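Local coordinates for protein leucyl aminopeptidase (Trypanosoma brucei brucei, PDB 5NTD) that probably removes leucine and similar residues from the N-termini of peptides, as a metal-dependent M17 aminopeptidase that binds manganese and the inhibitor bestatin, at residues G[40-45]-G[92-96]; G[74-80]-G[104-108]; G[113-117]-G[433-438]; G[374-378]-G[475-479]. Residues are numbered along the deposited sequence.

Contact 1. Residues G[40-45]-G[92-96]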
loop_
_atom_site.group_PDB
_atom_site.type_symbol
_atom_site.label_atom_id
_atom_site.label_comp_id
_atom_site.label_asym_id
_atom_site.label_seq_id
_atom_site.Cartn_x
_atom_site.Cartn_y
_atom_site.Cartn_z
ATOM N N GLY G 40 0.617 -52.966 36.090
ATOM C CA GLY G 40 0.938 -51.745 36.897
ATOM C C GLY G 40 2.308 -51.103 36.651
ATOM O O GLY G 40 2.666 -50.130 37.313
ATOM N N VAL G 41 3.035 -51.610 35.676
ATOM C CA VAL G 41 4.311 -51.009 35.271
ATOM C C VAL G 41 4.080 -50.006 34.120
ATOM O O VAL G 41 3.731 -50.389 32.998
ATOM C CB VAL G 41 5.338 -52.056 34.771
ATOM C CG1 VAL G 41 6.717 -51.422 34.556
ATOM C CG2 VAL G 41 5.456 -53.223 35.753
ATOM N N LEU G 42 4.325 -48.730 34.402
ATOM C CA LEU G 42 4.223 -47.674 33.368
ATOM C C LEU G 42 5.222 -47.903 32.258
ATOM O O LEU G 42 6.317 -48.445 32.452
ATOM C CB LEU G 42 4.407 -46.312 33.964
ATOM C CG LEU G 42 3.093 -45.747 34.514
ATOM C CD1 LEU G 42 2.426 -46.655 35.534
ATOM C CD2 LEU G 42 3.391 -44.431 35.182
ATOM N N SER G 43 4.828 -47.497 31.067
ATOM C CA SER G 43 5.678 -47.689 29.859
ATOM C C SER G 43 6.967 -46.876 29.940
ATOM O O SER G 43 7.958 -47.189 29.289
ATOM C CB SER G 43 4.899 -47.309 28.599
ATOM O OG SER G 43 3.746 -48.126 28.397
ATOM N N SER G 44 6.923 -45.778 30.680
ATOM C CA SER G 44 8.065 -44.843 30.783
ATOM C C SER G 44 7.924 -43.946 31.988
ATOM O O SER G 44 6.944 -44.041 32.726
ATOM C CB SER G 44 8.204 -43.969 29.503
ATOM O OG SER G 44 7.217 -42.941 29.425
ATOM N N GLY G 45 8.845 -42.984 32.095
ATOM C CA GLY G 45 8.812 -41.956 33.166
ATOM C C GLY G 45 7.837 -40.803 33.022
ATOM O O GLY G 45 7.802 -39.876 33.849
ATOM N N ALA G 92 6.722 -48.035 39.597
ATOM C CA ALA G 92 7.276 -48.972 38.645
ATOM C C ALA G 92 7.082 -48.434 37.248
ATOM O O ALA G 92 5.980 -48.014 36.856
ATOM C CB ALA G 92 6.601 -50.329 38.771
ATOM N N ASN G 93 8.160 -48.441 36.490
ATOM C CA ASN G 93 8.111 -48.070 35.059
ATOM C C ASN G 93 9.203 -48.717 34.243
ATOM O O ASN G 93 10.300 -48.945 34.735
ATOM C CB ASN G 93 8.142 -46.543 34.893
ATOM C CG ASN G 93 9.471 -45.927 35.267
ATOM O OD1 ASN G 93 10.354 -45.757 34.428
ATOM N ND2 ASN G 93 9.623 -45.590 36.547
ATOM N N ALA G 94 8.911 -48.971 32.982
ATOM C CA ALA G 94 9.825 -49.735 32.096
ATOM C C ALA G 94 11.154 -49.043 31.795
ATOM O O ALA G 94 12.111 -49.692 31.423
ATOM C CB ALA G 94 9.154 -50.080 30.786
ATOM N N ALA G 95 11.206 -47.730 31.941
ATOM C CA ALA G 95 12.475 -46.965 31.766
ATOM C C ALA G 95 13.343 -46.917 33.028
ATOM O O ALA G 95 14.404 -46.336 33.056
ATOM C CB ALA G 95 12.171 -45.543 31.282
ATOM N N GLY G 96 12.828 -47.458 34.113
ATOM C CA GLY G 96 13.559 -47.459 35.410
ATOM C C GLY G 96 13.884 -46.073 35.974
ATOM O O GLY G 96 14.940 -45.850 36.548
#
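Two irregular loops run side by side in roughly the same direction, their touching parts 42° apart, and meet through a single parallel beta bridge between Leu42 and Asn93, whose CA atoms are 4.3 Å apart. Both backbone hydrogen bonds are made by Leu42: its N donates to Ala92 O at 3.0 Å, and its O accepts from Ala94 N at 2.7 Å. Leu42 O also takes a CA-H...O contact from Asn93 CA at 3.2 Å. From the bridged Asn93 the chain turns, residues 93-96 forming a type I beta turn closed by Gly96 N to Asn93 O at 3.0 Å. The turn belongs to the hairpin connection between antiparallel strands 83-89 and 99-107, at the edge of the N-terminal sheet, while 40-45 leads from helix 31-38 into strand 46-52 of that sheet. Val41 lies along the other loop, with CG1 3.6 Å from Ala94 N and CG2 4.3 Å from Ala92 CB. Leu42 and Asn93 bring their CB atoms to 3.9 Å, and both side chains touch Val100. Ser43 and Ser44 direct their CA-to-CB bonds away; their hydroxyls bond to Asp142 and to Thr140 O, whereas Asn93 ND2 donates to Leu91 O.

Contact 2. Residues G[74-80]-G[104-108]; sequences AIERVKE and VGEVP
This is a buried helix-on-strand contact in the N-terminal domain, where the end of helix 69-77 and the residues after it lie against the last part of strand 99-107. The helix closes with Val78 N to Ala74 O at 2.9 Å; Val78 then leaves helical geometry (phi/psi -63/140). Lys79, Glu80 and Val104 to Glu106 are extended (Gly105 -133/130). The CA atoms of Ala74 and Val104 are 6.5 Å apart, those of Glu80 and Glu106 5.1 Å. The CA-to-CB bonds of Val78, Val104 and Glu106 point toward the partner. Val104 (chi1 t) sets CG2 3.7 Å from Ala74 CB, and CG1 4.0 Å from Ile75 CG1 and 4.2 Å from Val78 CG1. Val78 (p) puts CG2 3.7 Å from Val104 O. Such apolar cover of a sheet face by a helix is characteristic of an alpha/beta domain, here of the macro clan; Tyr84 of antiparallel strand 83-89 extends the apolar patch under Ala74 and Val78. Farther along, Glu106 is extended (t, t), and a water bridges its OE1 (2.9 Å) and Val78 O (3.1 Å). Glu80, also t, t, holds OE1 3.2 Å from Pro108 CB and OE2 4.4 Å from Glu106 OE2.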
loop_
_atom_site.group_PDB
_atom_site.type_symbol
_atom_site.label_atom_id
_atom_site.label_comp_id
_atom_site.label_asym_id
_atom_site.label_seq_id
_atom_site.Cartn_x
_atom_site.Cartn_y
_atom_site.Cartn_z
ATOM N N ALA G 74 -3.006 -32.517 41.893
ATOM C CA ALA G 74 -2.894 -32.005 40.514
ATOM C C ALA G 74 -4.271 -31.762 39.921
ATOM O O ALA G 74 -4.524 -30.754 39.267
ATOM C CB ALA G 74 -2.119 -32.959 39.630
ATOM N N ILE G 75 -5.163 -32.693 40.198
ATOM C CA ILE G 75 -6.576 -32.593 39.746
ATOM C C ILE G 75 -7.300 -31.372 40.352
ATOM O O ILE G 75 -8.043 -30.677 39.664
ATOM C CB ILE G 75 -7.317 -33.911 39.984
ATOM C CG1 ILE G 75 -6.735 -34.970 39.047
ATOM C CG2 ILE G 75 -8.815 -33.756 39.730
ATOM C CD1 ILE G 75 -7.140 -36.372 39.415
ATOM N N GLU G 76 -6.991 -31.058 41.599
ATOM C CA GLU G 76 -7.514 -29.809 42.225
ATOM C C GLU G 76 -6.935 -28.530 41.645
ATOM O O GLU G 76 -7.602 -27.524 41.538
ATOM C CB GLU G 76 -7.267 -29.760 43.743
ATOM C CG GLU G 76 -8.071 -30.773 44.542
ATOM C CD GLU G 76 -9.564 -30.712 44.211
ATOM O OE1 GLU G 76 -10.117 -29.584 44.097
ATOM O OE2 GLU G 76 -10.168 -31.797 44.050
ATOM N N ARG G 77 -5.661 -28.583 41.324
ATOM C CA ARG G 77 -4.896 -27.367 40.963
ATOM C C ARG G 77 -4.921 -27.012 39.472
ATOM O O ARG G 77 -4.713 -25.868 39.100
ATOM C CB ARG G 77 -3.441 -27.478 41.465
ATOM C CG ARG G 77 -3.314 -27.237 42.964
ATOM C CD ARG G 77 -1.904 -27.523 43.439
ATOM N NE ARG G 77 -1.734 -27.390 44.892
ATOM C CZ ARG G 77 -0.948 -26.505 45.514
ATOM N NH1 ARG G 77 -0.925 -26.498 46.835
ATOM N NH2 ARG G 77 -0.196 -25.632 44.851
ATOM N N VAL G 78 -5.146 -28.013 38.640
ATOM C CA VAL G 78 -5.167 -27.835 37.179
ATOM C C VAL G 78 -6.302 -26.881 36.781
ATOM O O VAL G 78 -7.395 -26.891 37.356
ATOM C CB VAL G 78 -5.274 -29.162 36.399
ATOM C CG1 VAL G 78 -6.644 -29.795 36.572
ATOM C CG2 VAL G 78 -4.964 -28.961 34.922
ATOM N N LYS G 79 -5.989 -26.025 35.824
ATOM C CA LYS G 79 -6.952 -25.068 35.251
ATOM C C LYS G 79 -7.623 -25.692 34.000
ATOM O O LYS G 79 -7.023 -26.480 33.287
ATOM C CB LYS G 79 -6.263 -23.731 34.927
ATOM C CG LYS G 79 -5.814 -22.947 36.167
ATOM C CD LYS G 79 -5.168 -21.600 35.801
ATOM C CE LYS G 79 -3.778 -21.721 35.164
ATOM N NZ LYS G 79 -2.705 -21.228 36.067
ATOM N N GLU G 80 -8.869 -25.317 33.768
ATOM C CA GLU G 80 -9.608 -25.738 32.558
ATOM C C GLU G 80 -8.849 -25.327 31.290
ATOM O O GLU G 80 -8.361 -24.232 31.181
ATOM C CB GLU G 80 -10.992 -25.121 32.520
ATOM C CG GLU G 80 -11.806 -25.571 31.327
ATOM C CD GLU G 80 -13.205 -24.956 31.292
ATOM O OE1 GLU G 80 -13.446 -24.535 30.210
ATOM O OE2 GLU G 80 -14.045 -24.840 32.249
ATOM N N VAL G 104 -1.519 -33.962 34.385
ATOM C CA VAL G 104 -2.992 -33.946 34.323
ATOM C C VAL G 104 -3.422 -32.780 33.395
ATOM O O VAL G 104 -2.863 -31.685 33.493
ATOM C CB VAL G 104 -3.614 -33.732 35.702
ATOM C CG1 VAL G 104 -5.113 -33.628 35.611
ATOM C CG2 VAL G 104 -3.238 -34.868 36.626
ATOM N N GLY G 105 -4.419 -33.042 32.558
ATOM C CA GLY G 105 -5.012 -32.020 31.694
ATOM C C GLY G 105 -6.509 -32.029 31.734
ATOM O O GLY G 105 -7.117 -33.075 31.609
ATOM N N GLU G 106 -7.085 -30.858 31.936
ATOM C CA GLU G 106 -8.539 -30.703 32.059
ATOM C C GLU G 106 -9.144 -30.226 30.733
ATOM O O GLU G 106 -8.878 -29.123 30.260
ATOM C CB GLU G 106 -8.948 -29.760 33.217
ATOM C CG GLU G 106 -10.454 -29.734 33.488
ATOM C CD GLU G 106 -10.850 -28.748 34.580
ATOM O OE1 GLU G 106 -10.205 -28.742 35.642
ATOM O OE2 GLU G 106 -11.819 -27.962 34.367
ATOM N N VAL G 107 -10.022 -31.056 30.210
ATOM C CA VAL G 107 -10.805 -30.753 28.992
ATOM C C VAL G 107 -12.100 -30.015 29.360
ATOM O O VAL G 107 -12.843 -30.474 30.222
ATOM C CB VAL G 107 -11.183 -32.038 28.241
ATOM C CG1 VAL G 107 -11.884 -31.718 26.930
ATOM C CG2 VAL G 107 -9.943 -32.879 27.991
ATOM N N PRO G 108 -12.393 -28.871 28.715
ATOM C CA PRO G 108 -13.695 -28.253 28.950
ATOM C C PRO G 108 -14.872 -29.116 28.504
ATOM O O PRO G 108 -14.747 -29.970 27.628
ATOM C CB PRO G 108 -13.638 -26.976 28.131
ATOM C CG PRO G 108 -12.710 -27.288 27.039
ATOM C CD PRO G 108 -11.659 -28.178 27.659
HETATM O O HOH W 1 -10.444 -26.437 37.349
#

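Contact 3. Residues G[113-117]-G[433-438]; sequences RNNCP and RESGET. With SO4 (sulfate ion), chain B.
The closest approach is a short carbon-oxygen contact, Cys116 CB to Arg433 O at 3.1 Å, and no hydrogen bond joins the segments. Segment 113-117 is a loop, extended at Asn115 (-119/167) and Cys116 (-82/120); 433-435 ends a helix that Gly436 leaves with positive phi (89/-15). The CA atoms of Cys116 and Arg433 are 4.4 Å apart, and Cys116 CA makes a CA-H...O contact to Arg433 O at 3.4 Å. Cys116 (chi1 t) places CB 3.9 Å from Gly436 CA. The Arg433 side chain (m, t, chi3 -100°) lies along the loop, CD 3.4 Å from Arg113 O and CG 3.6 Å from Asn115 O. Thr438 CG2 is 3.8 Å from Asn115 OD1, which accepts from Cys116 N at 2.7 Å. An ST turn, Glu437 N to Ser435 OG at 3.0 Å, shapes the helix exit. Arg113 N donates to O4 of a sulfate, probably from the crystallisation liquor, at 2.5 Å, while its NH1 bonds to Val419 O and forms a salt bridge to Glu425, both of a neighbouring subunit. The contact joins the two domains: the loop between strand 99-107 and helix 120-131 meets the end of helix 422-435, with helix 511-519 packed on Ser435 and Glu437.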
loop_
_atom_site.group_PDB
_atom_site.type_symbol
_atom_site.label_atom_id
_atom_site.label_comp_id
_atom_site.label_asym_id
_atom_site.label_seq_id
_atom_site.Cartn_x
_atom_site.Cartn_y
_atom_site.Cartn_z
ATOM N N ARG G 113 -23.307 -25.929 19.600
ATOM C CA ARG G 113 -23.969 -26.860 18.651
ATOM C C ARG G 113 -23.207 -27.109 17.359
ATOM O O ARG G 113 -23.523 -28.011 16.624
ATOM C CB ARG G 113 -25.376 -26.368 18.293
ATOM C CG ARG G 113 -25.445 -25.075 17.473
ATOM C CD ARG G 113 -26.866 -24.561 17.402
ATOM N NE ARG G 113 -27.012 -23.382 16.574
ATOM C CZ ARG G 113 -26.937 -22.107 17.012
ATOM N NH1 ARG G 113 -27.087 -21.088 16.145
ATOM N NH2 ARG G 113 -26.714 -21.820 18.301
ATOM N N ASN G 114 -22.242 -26.257 17.042
ATOM C CA ASN G 114 -21.412 -26.460 15.819
ATOM C C ASN G 114 -20.090 -27.125 16.101
ATOM O O ASN G 114 -19.217 -27.196 15.233
ATOM C CB ASN G 114 -21.199 -25.140 15.115
ATOM C CG ASN G 114 -22.485 -24.493 14.759
ATOM O OD1 ASN G 114 -22.827 -23.398 15.222
ATOM N ND2 ASN G 114 -23.217 -25.152 13.908
ATOM N N ASN G 115 -19.927 -27.617 17.320
ATOM C CA ASN G 115 -18.644 -28.195 17.749
ATOM C C ASN G 115 -18.796 -29.666 18.136
ATOM O O ASN G 115 -19.894 -30.176 18.264
ATOM C CB ASN G 115 -18.050 -27.388 18.892
ATOM C CG ASN G 115 -16.524 -27.447 18.937
ATOM O OD1 ASN G 115 -15.891 -28.245 18.257
ATOM N ND2 ASN G 115 -15.933 -26.626 19.807
ATOM N N CYS G 116 -17.671 -30.330 18.266
ATOM C CA CYS G 116 -17.579 -31.718 18.773
ATOM C C CYS G 116 -17.619 -31.718 20.292
ATOM O O CYS G 116 -16.774 -31.071 20.917
ATOM C CB CYS G 116 -16.285 -32.362 18.321
ATOM S SG CYS G 116 -16.039 -34.027 18.997
ATOM N N PRO G 117 -18.622 -32.394 20.913
ATOM C CA PRO G 117 -18.824 -32.301 22.378
ATOM C C PRO G 117 -17.635 -32.763 23.198
ATOM O O PRO G 117 -17.408 -32.270 24.290
ATOM C CB PRO G 117 -20.003 -33.236 22.623
ATOM C CG PRO G 117 -20.763 -33.244 21.350
ATOM C CD PRO G 117 -19.749 -33.043 20.251
ATOM N N ARG G 433 -18.798 -33.020 13.366
ATOM C CA ARG G 433 -19.020 -32.990 14.808
ATOM C C ARG G 433 -18.576 -34.278 15.499
ATOM O O ARG G 433 -18.069 -34.261 16.604
ATOM C CB ARG G 433 -20.467 -32.679 15.132
ATOM C CG ARG G 433 -20.836 -31.207 14.985
ATOM C CD ARG G 433 -22.271 -30.893 15.424
ATOM N NE ARG G 433 -23.157 -30.794 14.254
ATOM C CZ ARG G 433 -24.053 -31.692 13.830
ATOM N NH1 ARG G 433 -24.287 -32.833 14.489
ATOM N NH2 ARG G 433 -24.715 -31.420 12.720
ATOM N N GLU G 434 -18.806 -35.392 14.829
ATOM C CA GLU G 434 -18.419 -36.713 15.357
ATOM C C GLU G 434 -16.909 -36.928 15.294
ATOM O O GLU G 434 -16.301 -37.383 16.250
ATOM C CB GLU G 434 -19.098 -37.851 14.595
ATOM C CG GLU G 434 -20.564 -38.038 14.946
ATOM C CD GLU G 434 -20.765 -38.560 16.369
ATOM O OE1 GLU G 434 -20.069 -39.538 16.763
ATOM O OE2 GLU G 434 -21.649 -38.015 17.056
ATOM N N SER G 435 -16.317 -36.596 14.146
ATOM C CA SER G 435 -14.864 -36.774 13.935
ATOM C C SER G 435 -14.009 -35.759 14.667
ATOM O O SER G 435 -12.823 -35.968 14.869
ATOM C CB SER G 435 -14.519 -36.698 12.463
ATOM O OG SER G 435 -14.720 -35.370 11.951
ATOM N N GLY G 436 -14.601 -34.634 15.007
ATOM C CA GLY G 436 -13.837 -33.478 15.540
ATOM C C GLY G 436 -13.324 -32.509 14.465
ATOM O O GLY G 436 -12.898 -31.401 14.765
ATOM N N GLU G 437 -13.341 -32.962 13.214
ATOM C CA GLU G 437 -12.849 -32.174 12.051
ATOM C C GLU G 437 -14.001 -31.343 11.516
ATOM O O GLU G 437 -14.650 -31.657 10.514
ATOM C CB GLU G 437 -12.180 -33.078 11.036
ATOM C CG GLU G 437 -10.923 -33.690 11.658
ATOM C CD GLU G 437 -10.105 -34.595 10.772
ATOM O OE1 GLU G 437 -10.499 -34.823 9.624
ATOM O OE2 GLU G 437 -9.040 -35.073 11.253
ATOM N N THR G 438 -14.302 -30.308 12.284
ATOM C CA THR G 438 -15.584 -29.590 12.194
ATOM C C THR G 438 -15.710 -28.740 10.925
ATOM O O THR G 438 -14.733 -28.277 10.401
ATOM C CB THR G 438 -15.820 -28.672 13.398
ATOM O OG1 THR G 438 -14.634 -27.929 13.650
ATOM C CG2 THR G 438 -16.156 -29.481 14.625
HETATM S S SO4 B . -25.811 -23.987 21.508
HETATM O O1 SO4 B . -25.519 -22.782 22.311
HETATM O O2 SO4 B . -25.717 -25.162 22.389
HETATM O O3 SO4 B . -27.174 -23.818 20.960
HETATM O O4 SO4 B . -24.900 -24.130 20.385
#

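Contact 4. Residues G[374-378]-G[475-479]. With BCT (bicarbonate ion), chain C.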
loop_
_atom_site.group_PDB
_atom_site.type_symbol
_atom_site.label_atom_id
_atom_site.label_comp_id
_atom_site.label_asym_id
_atom_site.label_seq_id
_atom_site.Cartn_x
_atom_site.Cartn_y
_atom_site.Cartn_z
ATOM N N GLY G 374 -7.016 -22.550 -8.065
ATOM C CA GLY G 374 -7.546 -23.748 -7.449
ATOM C C GLY G 374 -8.846 -24.146 -8.075
ATOM O O GLY G 374 -9.067 -25.302 -8.411
ATOM N N ARG G 375 -9.712 -23.174 -8.251
ATOM C CA ARG G 375 -11.016 -23.446 -8.794
ATOM C C ARG G 375 -10.921 -23.961 -10.222
ATOM O O ARG G 375 -11.753 -24.743 -10.681
ATOM C CB ARG G 375 -11.911 -22.207 -8.696
ATOM C CG ARG G 375 -11.530 -21.101 -9.646
ATOM C CD ARG G 375 -12.213 -19.807 -9.245
ATOM N NE ARG G 375 -11.674 -19.300 -7.976
ATOM C CZ ARG G 375 -12.205 -18.299 -7.292
ATOM N NH1 ARG G 375 -13.298 -17.691 -7.739
ATOM N NH2 ARG G 375 -11.681 -17.938 -6.162
ATOM N N ILE G 376 -9.900 -23.495 -10.931
ATOM C CA ILE G 376 -9.677 -23.921 -12.338
ATOM C C ILE G 376 -9.272 -25.396 -12.394
ATOM O O ILE G 376 -9.781 -26.205 -13.136
ATOM C CB ILE G 376 -8.595 -23.058 -13.008
ATOM C CG1 ILE G 376 -9.144 -21.632 -13.216
ATOM C CG2 ILE G 376 -8.162 -23.670 -14.323
ATOM C CD1 ILE G 376 -8.130 -20.640 -13.705
ATOM N N VAL G 377 -8.320 -25.701 -11.583
ATOM C CA VAL G 377 -7.761 -27.036 -11.472
ATOM C C VAL G 377 -8.872 -28.034 -11.031
ATOM O O VAL G 377 -9.048 -29.109 -11.567
ATOM C CB VAL G 377 -6.550 -26.884 -10.522
ATOM C CG1 VAL G 377 -6.532 -27.841 -9.391
ATOM C CG2 VAL G 377 -5.266 -26.829 -11.321
ATOM N N LEU G 378 -9.663 -27.604 -10.075
ATOM C CA LEU G 378 -10.776 -28.393 -9.577
ATOM C C LEU G 378 -11.870 -28.558 -10.608
ATOM O O LEU G 378 -12.596 -29.555 -10.621
ATOM C CB LEU G 378 -11.348 -27.771 -8.299
ATOM C CG LEU G 378 -10.435 -27.851 -7.079
ATOM C CD1 LEU G 378 -10.922 -26.922 -5.989
ATOM C CD2 LEU G 378 -10.358 -29.279 -6.552
ATOM N N ALA G 475 -16.556 -19.182 -5.245
ATOM C CA ALA G 475 -15.487 -20.114 -5.677
ATOM C C ALA G 475 -16.052 -21.531 -5.872
ATOM O O ALA G 475 -15.723 -22.235 -6.816
ATOM C CB ALA G 475 -14.341 -20.133 -4.701
ATOM N N GLY G 476 -16.934 -21.916 -4.967
ATOM C CA GLY G 476 -17.632 -23.203 -5.071
ATOM C C GLY G 476 -18.489 -23.243 -6.313
ATOM O O GLY G 476 -18.447 -24.191 -7.094
ATOM N N TYR G 477 -19.229 -22.174 -6.523
ATOM C CA TYR G 477 -20.111 -22.081 -7.701
ATOM C C TYR G 477 -19.318 -22.337 -8.973
ATOM O O TYR G 477 -19.741 -23.058 -9.857
ATOM C CB TYR G 477 -20.834 -20.731 -7.784
ATOM C CG TYR G 477 -21.472 -20.541 -9.138
ATOM C CD1 TYR G 477 -22.683 -21.151 -9.451
ATOM C CD2 TYR G 477 -20.823 -19.827 -10.145
ATOM C CE1 TYR G 477 -23.256 -21.029 -10.704
ATOM C CE2 TYR G 477 -21.389 -19.700 -11.405
ATOM C CZ TYR G 477 -22.599 -20.304 -11.672
ATOM O OH TYR G 477 -23.142 -20.206 -12.925
ATOM N N PHE G 478 -18.161 -21.691 -9.077
ATOM C CA PHE G 478 -17.309 -21.813 -10.266
ATOM C C PHE G 478 -17.078 -23.295 -10.590
ATOM O O PHE G 478 -17.194 -23.743 -11.727
ATOM C CB PHE G 478 -15.958 -21.121 -10.085
ATOM C CG PHE G 478 -15.039 -21.301 -11.251
ATOM C CD1 PHE G 478 -14.275 -22.447 -11.384
ATOM C CD2 PHE G 478 -14.956 -20.332 -12.244
ATOM C CE1 PHE G 478 -13.438 -22.623 -12.478
ATOM C CE2 PHE G 478 -14.121 -20.503 -13.346
ATOM C CZ PHE G 478 -13.359 -21.639 -13.462
ATOM N N ILE G 479 -16.709 -24.014 -9.560
ATOM C CA ILE G 479 -16.393 -25.452 -9.678
ATOM C C ILE G 479 -17.615 -26.220 -10.224
ATOM O O ILE G 479 -17.474 -27.035 -11.109
ATOM C CB ILE G 479 -15.973 -26.045 -8.334
ATOM C CG1 ILE G 479 -14.674 -25.404 -7.863
ATOM C CG2 ILE G 479 -15.793 -27.547 -8.472
ATOM C CD1 ILE G 479 -14.387 -25.620 -6.384
HETATM C C BCT C . -8.706 -20.144 -6.020
HETATM O O1 BCT C . -7.527 -20.803 -5.976
HETATM O O2 BCT C . -9.601 -20.400 -6.827
HETATM O O3 BCT C . -8.909 -19.185 -5.235
#
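Gly374 opens helix 374-387 and does not touch the other segment; its N donates to bicarbonate O1 at 2.8 Å, and a CB here would clash with that oxygen. Arg375 follows with its CA-to-CB bond toward helix 471-480. Its N reaches bicarbonate O2 at 3.1 Å, and the side chain curls back to the same ion: NE donates to O2 at 2.6 Å and NH2 to O3 at 3.2 Å, with a weak bond from NH2 to O2 at 3.3 Å. One face of the guanidinium is covered by Ala475, whose CB is 3.7 Å from NH2. Lower down, Arg375 CG sits over the face of the Phe478 ring, 3.8 Å from its centroid, a CH-pi contact. The two short helical segments run roughly parallel, crossing at -25° with a closest axis approach of 9.1 Å, in the catalytic domain of the M17 family. The bicarbonate, probably from the crystallisation liquor, lies beside the active site, Arg375 being about 5 Å from bestatin at its side chain; in related M17 enzymes a bicarbonate at this arginine is thought to act as general base. Ile376 points its CA-to-CB bond away, yet CG1 meets Phe478 CZ at 4.2 Å. Val377 points away from the partner and packs on Ile256 and Val259 of helix 254-260. Leu378 then faces the partner again, with CD1 3.7 Å from Ile479 CD1.

Overall arrangement
Contacts 1 and 2 both belong to the N-terminal domain: contact 1 uses the loop that joins strands 83-89 and 99-107, contact 2 the second of those strands. Contact 1 is a surface pairing of loops made by backbone hydrogen bonds; contact 2 is buried helix-on-strand packing, mostly apolar, that ends in a bridging water and two neighbouring acids. Their segments alternate along the chain and their centres lie 23 Å apart. Strand 99-107 then leads into the loop of contact 3, whose nearest atoms are about 5 Å from contact 2; partly buried, it crosses to the catalytic domain through van der Waals and CH...O contacts. Contact 4, fully buried and about 53 Å centre to centre from contact 1, alone adjoins the active site.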